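PDB 4RK6: glucose-resistance amylase regulator from Weissella paramesenteroides ATCC 33313, which probably acts as a LacI-family DNA-binding transcription regulator and holds alpha-D-glucose in its sugar-binding region in this crystal. Local coordinates for residues S178-Y183 / I205-D210; I37-E42 / I250-F255; S116-L121 / T154-A159. All coordinates share one frame; numbering follows the deposited sequence.

In the fold
Contact 1 packs two helices; contacts 2 and 3 each set the end of one helix, with the turn after it, against another helix. All lie in the two-lobed, periplasmic-binding-protein-like fold, and glucose binds in a pocket lined by residues including F24, R145, D225 and Q242. Contacts 1 and 3 belong to the same lobe, on the two faces of its sheet, with centres 24 Å apart and nearest atoms about 12 Å apart. Contact 2 lies in the other lobe, across the centre of the chain: its centre is 43 Å from that of contact 1 and 39 Å from that of contact 3. Contacts 1 and 2 both reach the second subunit. Beside contact 3, I117 packs on the glucose-lining residue I224.

Contact 1. Residues S178-Y183 / I205-D210; sequences SVTTGY and INAMSD
V179 presents its CG2 methyl to A207 and M208, and this one branch carries most of a small, wholly apolar contact. Followed outward, the V179 side chain first brings CB to 4.3 Å from SE of M208, the selenium of a selenomethionine. The branches then divide. CG1 stays farther back, 4.7 Å from M208 SE, while CG2 continues across and comes to 3.6 Å from A207 CB. The same CG2 is 4.1 Å from M208 SE, so it rests against the methyl on one helix turn and the selenium beside it. With chi1 at -69°, CG1 lies beside the backbone N and CG2 takes the position between N and the carbonyl carbon, which turns it to A207. The M208 chain, bent at chi2 and chi3, brings its selenium out to V179, and the two side chains cross at about a right angle.

T180 adds a second methyl: its CG2 is 3.9 Å from A207 CB, which is thus met by two methyls from consecutive residues. The other branch of T180, OG1, is hydrogen-bonded to the backbone O of Y176, one turn earlier, and the methyl is left to do the packing.

The short segments 178-182 and 205-210 run at 67° to each other, with axes 9.6 Å apart, close enough for an alanine to face a valine. The first is only weakly bonded and contains a pi-type turn. Y176 OH ties the helices together through D210 OD2, while D210 OD1 forms a salt bridge with R234 of the second subunit. The two helices, 172-182 and 198-210, pack side by side in an alpha/beta lobe, where S178 also touches Y166 of strand 163-166.

Contact 2. Residues I37-E42 / I250-F255; sequences ISSGYE and IAMQLF
In M252, CG lies anti to the backbone N (chi1 -175°) and the chain then bends at chi2 (58°), which carries the CE methyl of this selenomethionine away from its helix and onto the ring of Y41. F255, one turn later on the same face of the helix, also has CG anti to its backbone N, which extends its ring toward the tyrosine. The methyl sits over one face of the Y41 ring, offset toward the rim, with CE 3.9 Å from the ring centroid and 3.7 Å from Y41 CD1: a CH-pi contact. F255 meets the far end of the tyrosine. The pair forms an offset edge-to-face stack, planes at 79° and centroids 5.8 Å apart, in which F255 turns its edge to the Y41 face and F255 CE2 comes to 3.6 Å from Y41 OH. S39 also borders the methyl, its OG 3.8 Å from M252 CE. That hydroxyl is held by the backbone O atoms of T35 and T36.

Between S39 and Y41, G40 with positive phi ends helix 24-39 in a Schellman motif, and the chain turns into strand 42-48. All three large side chains, Y41, M252 and F255, also touch V13 of strand 12-18. Two helices distant in sequence, 24-39 and 244-257, therefore share a hydrophobic layer over the parallel strands of one lobe, as in the alpha/beta fold of LacI-type sugar-binding domains.

Contact 3. Residues S116-L121 / T154-A159; sequences SIVDYL and TDHNLA
H156 meets helix 110-123 in two ways, with V118 over the face of its imidazole and D119 at the edge. The CG1 methyl of V118 lies above the ring in a CH-pi contact, 4.2 Å from the centroid and closest to H156 ND1 at 3.8 Å. The ring and the valine branch cross at a slant, with the methyl displaced toward the ND1-CE1 side. At the other nitrogen the H156 NE2-H points to D119 OD1 at 2.8 Å, a nearly straight bond of 168° at the hydrogen. The oxygen sits almost exactly in the imidazole plane and accepts the hydrogen bond with its anti lone pair, turned away from OD2. Carboxylate and ring are not coplanar: their planes lie 50° apart, and the two side chains meet at about a right angle. H156 is the first residue beyond helix 144-155. Its CG lies anti to the carbonyl carbon (chi1 -77°), which leans the ring back over the preceding turn, where ND1 is hydrogen-bonded to the backbone O of S152. Both ring nitrogens are thereby engaged, fixing the rotation of the ring; two acceptors, one a carboxylate, would probably favour the doubly protonated form.

Just after H156 the helix closes in a Schellman motif. N157, with positive phi, is its C-prime residue, and the closing bonds run from L158 N to M153 O and from N157 N to T154 O, the latter 3.0 Å. This helix end thus packs against the neighbouring helix of an alpha/beta lobe, both on one face of the sheet.

V118 also packs on F149 and M153 of helix 144-155 and on I194 of strand 192-195, whereas D119 lies nearer the surface. The H156 side chain also touches N115 and I122 of helix 110-123.

Contact 1. Residues S178-Y183 / I205-D210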
# COMPACT_ATOMS: atom_id res chain seq x y z
N SER A 178 -21.13 2.11 5.25
CA SER A 178 -22.07 3.07 4.68
C SER A 178 -23.41 2.41 4.35
O SER A 178 -24.47 2.95 4.64
CB SER A 178 -21.49 3.73 3.42
OG SER A 178 -21.31 2.79 2.37
N VAL A 179 -23.36 1.25 3.70
CA VAL A 179 -24.58 0.61 3.20
C VAL A 179 -25.12 -0.47 4.12
O VAL A 179 -26.11 -1.10 3.79
CB VAL A 179 -24.38 0.02 1.79
CG1 VAL A 179 -24.21 1.14 0.79
CG2 VAL A 179 -23.17 -0.92 1.76
N THR A 180 -24.48 -0.67 5.26
CA THR A 180 -24.96 -1.64 6.26
C THR A 180 -25.50 -0.91 7.49
O THR A 180 -26.63 -1.14 7.89
CB THR A 180 -23.84 -2.63 6.64
OG1 THR A 180 -22.66 -1.91 7.00
CG2 THR A 180 -23.52 -3.53 5.47
N THR A 181 -24.72 -0.03 8.10
CA THR A 181 -25.21 0.68 9.27
C THR A 181 -25.60 2.13 8.96
O THR A 181 -26.37 2.73 9.70
CB THR A 181 -24.20 0.58 10.42
OG1 THR A 181 -22.96 1.13 10.00
CG2 THR A 181 -23.99 -0.88 10.82
N GLY A 182 -25.11 2.70 7.87
CA GLY A 182 -25.45 4.06 7.48
C GLY A 182 -26.79 4.19 6.78
O GLY A 182 -27.51 5.21 6.94
N TYR A 183 -27.10 3.20 5.95
CA TYR A 183 -28.37 3.09 5.24
C TYR A 183 -28.87 1.65 5.36
O TYR A 183 -28.17 0.78 5.83
CB TYR A 183 -28.21 3.48 3.76
CG TYR A 183 -27.87 4.93 3.59
CD1 TYR A 183 -28.87 5.90 3.52
CD2 TYR A 183 -26.54 5.35 3.50
CE1 TYR A 183 -28.57 7.23 3.38
CE2 TYR A 183 -26.23 6.70 3.36
CZ TYR A 183 -27.25 7.63 3.30
OH TYR A 183 -26.96 8.96 3.16
N ILE A 205 -18.37 -3.01 -2.38
CA ILE A 205 -18.53 -4.27 -3.09
C ILE A 205 -18.72 -5.42 -2.09
O ILE A 205 -19.65 -6.25 -2.23
CB ILE A 205 -17.33 -4.57 -4.00
CG1 ILE A 205 -17.39 -3.69 -5.24
CG2 ILE A 205 -17.28 -6.05 -4.36
CD1 ILE A 205 -16.15 -3.84 -6.11
N ASN A 206 -17.86 -5.47 -1.09
CA ASN A 206 -17.93 -6.56 -0.13
C ASN A 206 -19.19 -6.51 0.73
O ASN A 206 -19.73 -7.56 1.05
CB ASN A 206 -16.66 -6.63 0.74
CG ASN A 206 -15.51 -7.28 0.00
OD1 ASN A 206 -15.68 -7.74 -1.12
ND2 ASN A 206 -14.36 -7.34 0.62
N ALA A 207 -19.63 -5.31 1.11
CA ALA A 207 -20.84 -5.21 1.93
C ALA A 207 -22.01 -5.74 1.14
O ALA A 207 -22.84 -6.50 1.66
CB ALA A 207 -21.09 -3.77 2.37
N MSE A 208 -22.06 -5.39 -0.15
CA MSE A 208 -23.17 -5.89 -0.99
C MSE A 208 -23.11 -7.39 -1.10
O MSE A 208 -24.14 -8.08 -0.87
CB MSE A 208 -23.21 -5.25 -2.38
CG MSE A 208 -23.33 -3.72 -2.40
SE MSE A 208 -24.83 -2.97 -1.33
CE MSE A 208 -26.19 -3.51 -2.63
N SER A 209 -21.93 -7.92 -1.45
CA SER A 209 -21.76 -9.38 -1.64
C SER A 209 -22.07 -10.18 -0.38
O SER A 209 -22.65 -11.26 -0.47
CB SER A 209 -20.32 -9.73 -2.06
OG SER A 209 -20.00 -9.15 -3.29
N ASP A 210 -21.68 -9.64 0.77
CA ASP A 210 -21.87 -10.33 2.06
C ASP A 210 -23.33 -10.35 2.50
O ASP A 210 -23.69 -11.09 3.43
CB ASP A 210 -21.06 -9.64 3.16
CG ASP A 210 -19.54 -9.87 3.04
OD1 ASP A 210 -19.08 -10.72 2.25
OD2 ASP A 210 -18.82 -9.23 3.83

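Contact 2. Residues I37-E42 / I250-F255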
# COMPACT_ATOMS: atom_id res chain seq x y z
N ILE A 37 16.23 11.88 -9.27
CA ILE A 37 17.35 11.04 -9.69
C ILE A 37 18.08 11.67 -10.89
O ILE A 37 19.30 11.80 -10.90
CB ILE A 37 16.88 9.57 -10.00
CG1 ILE A 37 17.77 8.57 -9.27
CG2 ILE A 37 16.81 9.26 -11.49
CD1 ILE A 37 17.56 8.54 -7.77
N SER A 38 17.31 12.11 -11.88
CA SER A 38 17.88 12.62 -13.11
C SER A 38 18.39 14.06 -12.98
O SER A 38 19.10 14.53 -13.86
CB SER A 38 16.86 12.51 -14.24
OG SER A 38 15.64 13.13 -13.89
N SER A 39 18.04 14.75 -11.89
CA SER A 39 18.57 16.09 -11.65
C SER A 39 19.69 16.11 -10.61
O SER A 39 20.18 17.19 -10.26
CB SER A 39 17.44 17.03 -11.20
OG SER A 39 16.82 16.52 -10.03
N GLY A 40 20.11 14.95 -10.11
CA GLY A 40 21.19 14.90 -9.11
C GLY A 40 20.81 15.29 -7.69
O GLY A 40 21.67 15.70 -6.91
N TYR A 41 19.53 15.15 -7.36
CA TYR A 41 19.04 15.38 -6.00
C TYR A 41 18.76 14.05 -5.35
O TYR A 41 18.55 13.03 -6.02
CB TYR A 41 17.72 16.16 -6.00
CG TYR A 41 17.88 17.65 -6.05
CD1 TYR A 41 18.13 18.30 -7.25
CD2 TYR A 41 17.78 18.41 -4.89
CE1 TYR A 41 18.29 19.68 -7.29
CE2 TYR A 41 17.92 19.79 -4.93
CZ TYR A 41 18.19 20.41 -6.13
OH TYR A 41 18.33 21.76 -6.18
N GLU A 42 18.77 14.07 -4.04
CA GLU A 42 18.34 12.94 -3.25
C GLU A 42 17.04 13.31 -2.54
O GLU A 42 16.76 14.47 -2.31
CB GLU A 42 19.42 12.52 -2.26
CG GLU A 42 20.20 11.30 -2.75
CD GLU A 42 19.27 10.16 -3.13
OE1 GLU A 42 19.49 9.54 -4.20
OE2 GLU A 42 18.30 9.91 -2.37
N ILE A 250 5.99 16.69 -12.06
CA ILE A 250 5.72 18.10 -12.35
C ILE A 250 6.01 18.98 -11.13
O ILE A 250 6.58 20.07 -11.26
CB ILE A 250 4.30 18.28 -12.90
CG1 ILE A 250 4.18 17.57 -14.27
CG2 ILE A 250 3.89 19.74 -13.04
CD1 ILE A 250 5.06 18.12 -15.38
N ALA A 251 5.67 18.50 -9.94
CA ALA A 251 6.06 19.24 -8.73
C ALA A 251 7.59 19.44 -8.63
O ALA A 251 8.08 20.53 -8.35
CB ALA A 251 5.53 18.55 -7.47
N MSE A 252 8.35 18.39 -8.90
CA MSE A 252 9.80 18.49 -8.85
C MSE A 252 10.27 19.39 -9.97
O MSE A 252 11.17 20.23 -9.77
CB MSE A 252 10.44 17.10 -8.90
CG MSE A 252 11.95 17.14 -8.72
SE MSE A 252 12.57 17.96 -7.06
CE MSE A 252 14.49 18.15 -7.49
N GLN A 253 9.67 19.27 -11.14
CA GLN A 253 10.08 20.13 -12.27
C GLN A 253 9.82 21.61 -12.00
O GLN A 253 10.59 22.48 -12.40
CB GLN A 253 9.38 19.74 -13.57
CG GLN A 253 10.11 20.25 -14.79
CD GLN A 253 11.50 19.66 -14.88
OE1 GLN A 253 11.68 18.44 -14.72
NE2 GLN A 253 12.49 20.50 -15.14
N LEU A 254 8.69 21.90 -11.36
CA LEU A 254 8.38 23.26 -10.95
C LEU A 254 9.49 23.82 -10.07
O LEU A 254 9.96 24.96 -10.29
CB LEU A 254 7.03 23.29 -10.23
CG LEU A 254 6.40 24.64 -9.94
CD1 LEU A 254 6.10 25.35 -11.24
CD2 LEU A 254 5.13 24.43 -9.14
N PHE A 255 9.97 23.02 -9.12
CA PHE A 255 11.05 23.46 -8.25
C PHE A 255 12.33 23.68 -9.04
O PHE A 255 13.01 24.72 -8.90
CB PHE A 255 11.28 22.46 -7.10
CG PHE A 255 12.57 22.68 -6.35
CD1 PHE A 255 12.76 23.83 -5.60
CD2 PHE A 255 13.60 21.76 -6.41
CE1 PHE A 255 13.94 24.07 -4.93
CE2 PHE A 255 14.79 21.98 -5.72
CZ PHE A 255 14.96 23.13 -4.98

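Contact 3. Residues S116-L121 / T154-A159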
# COMPACT_ATOMS: atom_id res chain seq x y z
N SER A 116 -17.07 15.04 -13.92
CA SER A 116 -17.01 13.97 -14.92
C SER A 116 -17.76 12.73 -14.43
O SER A 116 -18.40 12.05 -15.18
CB SER A 116 -15.57 13.63 -15.31
OG SER A 116 -14.90 12.86 -14.32
N ILE A 117 -17.67 12.44 -13.14
CA ILE A 117 -18.30 11.23 -12.62
C ILE A 117 -19.81 11.41 -12.57
O ILE A 117 -20.55 10.54 -12.97
CB ILE A 117 -17.78 10.87 -11.21
CG1 ILE A 117 -16.27 10.58 -11.26
CG2 ILE A 117 -18.57 9.70 -10.65
CD1 ILE A 117 -15.63 10.50 -9.88
N VAL A 118 -20.26 12.56 -12.08
CA VAL A 118 -21.67 12.85 -11.98
C VAL A 118 -22.28 12.88 -13.37
O VAL A 118 -23.34 12.31 -13.61
CB VAL A 118 -21.89 14.18 -11.24
CG1 VAL A 118 -23.33 14.66 -11.40
CG2 VAL A 118 -21.54 14.06 -9.79
N ASP A 119 -21.59 13.51 -14.32
CA ASP A 119 -22.09 13.55 -15.70
C ASP A 119 -22.30 12.15 -16.30
O ASP A 119 -23.32 11.85 -16.93
CB ASP A 119 -21.14 14.35 -16.57
CG ASP A 119 -21.83 14.94 -17.77
OD1 ASP A 119 -22.79 15.73 -17.58
OD2 ASP A 119 -21.44 14.60 -18.89
N TYR A 120 -21.32 11.29 -16.08
CA TYR A 120 -21.38 9.91 -16.54
C TYR A 120 -22.51 9.15 -15.87
O TYR A 120 -23.29 8.46 -16.53
CB TYR A 120 -20.03 9.21 -16.28
CG TYR A 120 -20.05 7.76 -16.59
CD1 TYR A 120 -20.31 7.31 -17.87
CD2 TYR A 120 -19.83 6.82 -15.60
CE1 TYR A 120 -20.34 5.95 -18.17
CE2 TYR A 120 -19.86 5.47 -15.88
CZ TYR A 120 -20.11 5.03 -17.15
OH TYR A 120 -20.12 3.67 -17.38
N LEU A 121 -22.62 9.24 -14.55
CA LEU A 121 -23.66 8.50 -13.86
C LEU A 121 -25.07 8.94 -14.28
O LEU A 121 -25.94 8.10 -14.46
CB LEU A 121 -23.51 8.62 -12.34
CG LEU A 121 -22.34 7.80 -11.75
CD1 LEU A 121 -22.18 8.07 -10.27
CD2 LEU A 121 -22.50 6.32 -12.00
N THR A 154 -26.40 19.70 -8.27
CA THR A 154 -27.32 20.82 -8.45
C THR A 154 -27.15 21.52 -9.81
O THR A 154 -28.15 21.93 -10.40
CB THR A 154 -27.26 21.81 -7.27
OG1 THR A 154 -25.95 22.33 -7.12
CG2 THR A 154 -27.64 21.13 -5.98
N ASP A 155 -25.91 21.60 -10.34
CA ASP A 155 -25.67 22.10 -11.73
C ASP A 155 -26.43 21.27 -12.78
O ASP A 155 -26.78 21.78 -13.84
CB ASP A 155 -24.18 22.04 -12.10
CG ASP A 155 -23.32 23.12 -11.45
OD1 ASP A 155 -23.83 24.12 -10.91
OD2 ASP A 155 -22.09 22.97 -11.49
N HIS A 156 -26.65 19.99 -12.49
CA HIS A 156 -27.39 19.06 -13.35
C HIS A 156 -28.90 19.03 -13.05
O HIS A 156 -29.62 18.13 -13.50
CB HIS A 156 -26.80 17.64 -13.20
CG HIS A 156 -25.51 17.43 -13.94
ND1 HIS A 156 -24.28 17.78 -13.42
CD2 HIS A 156 -25.26 16.88 -15.15
CE1 HIS A 156 -23.33 17.46 -14.28
NE2 HIS A 156 -23.90 16.92 -15.34
N ASN A 157 -29.37 20.02 -12.30
CA ASN A 157 -30.78 20.18 -11.96
C ASN A 157 -31.36 19.05 -11.13
O ASN A 157 -32.54 18.77 -11.19
CB ASN A 157 -31.62 20.42 -13.22
CG ASN A 157 -31.11 21.61 -14.01
OD1 ASN A 157 -30.79 22.66 -13.44
ND2 ASN A 157 -31.02 21.45 -15.32
N LEU A 158 -30.52 18.45 -10.29
CA LEU A 158 -31.02 17.52 -9.28
C LEU A 158 -31.15 18.27 -7.97
O LEU A 158 -30.64 19.38 -7.82
CB LEU A 158 -30.10 16.29 -9.17
CG LEU A 158 -30.00 15.50 -10.47
CD1 LEU A 158 -29.08 14.29 -10.29
CD2 LEU A 158 -31.37 15.06 -10.98
N ALA A 159 -31.83 17.65 -7.02
CA ALA A 159 -32.23 18.34 -5.81
C ALA A 159 -31.63 17.66 -4.60
O ALA A 159 -31.10 16.54 -4.69
CB ALA A 159 -33.75 18.35 -5.71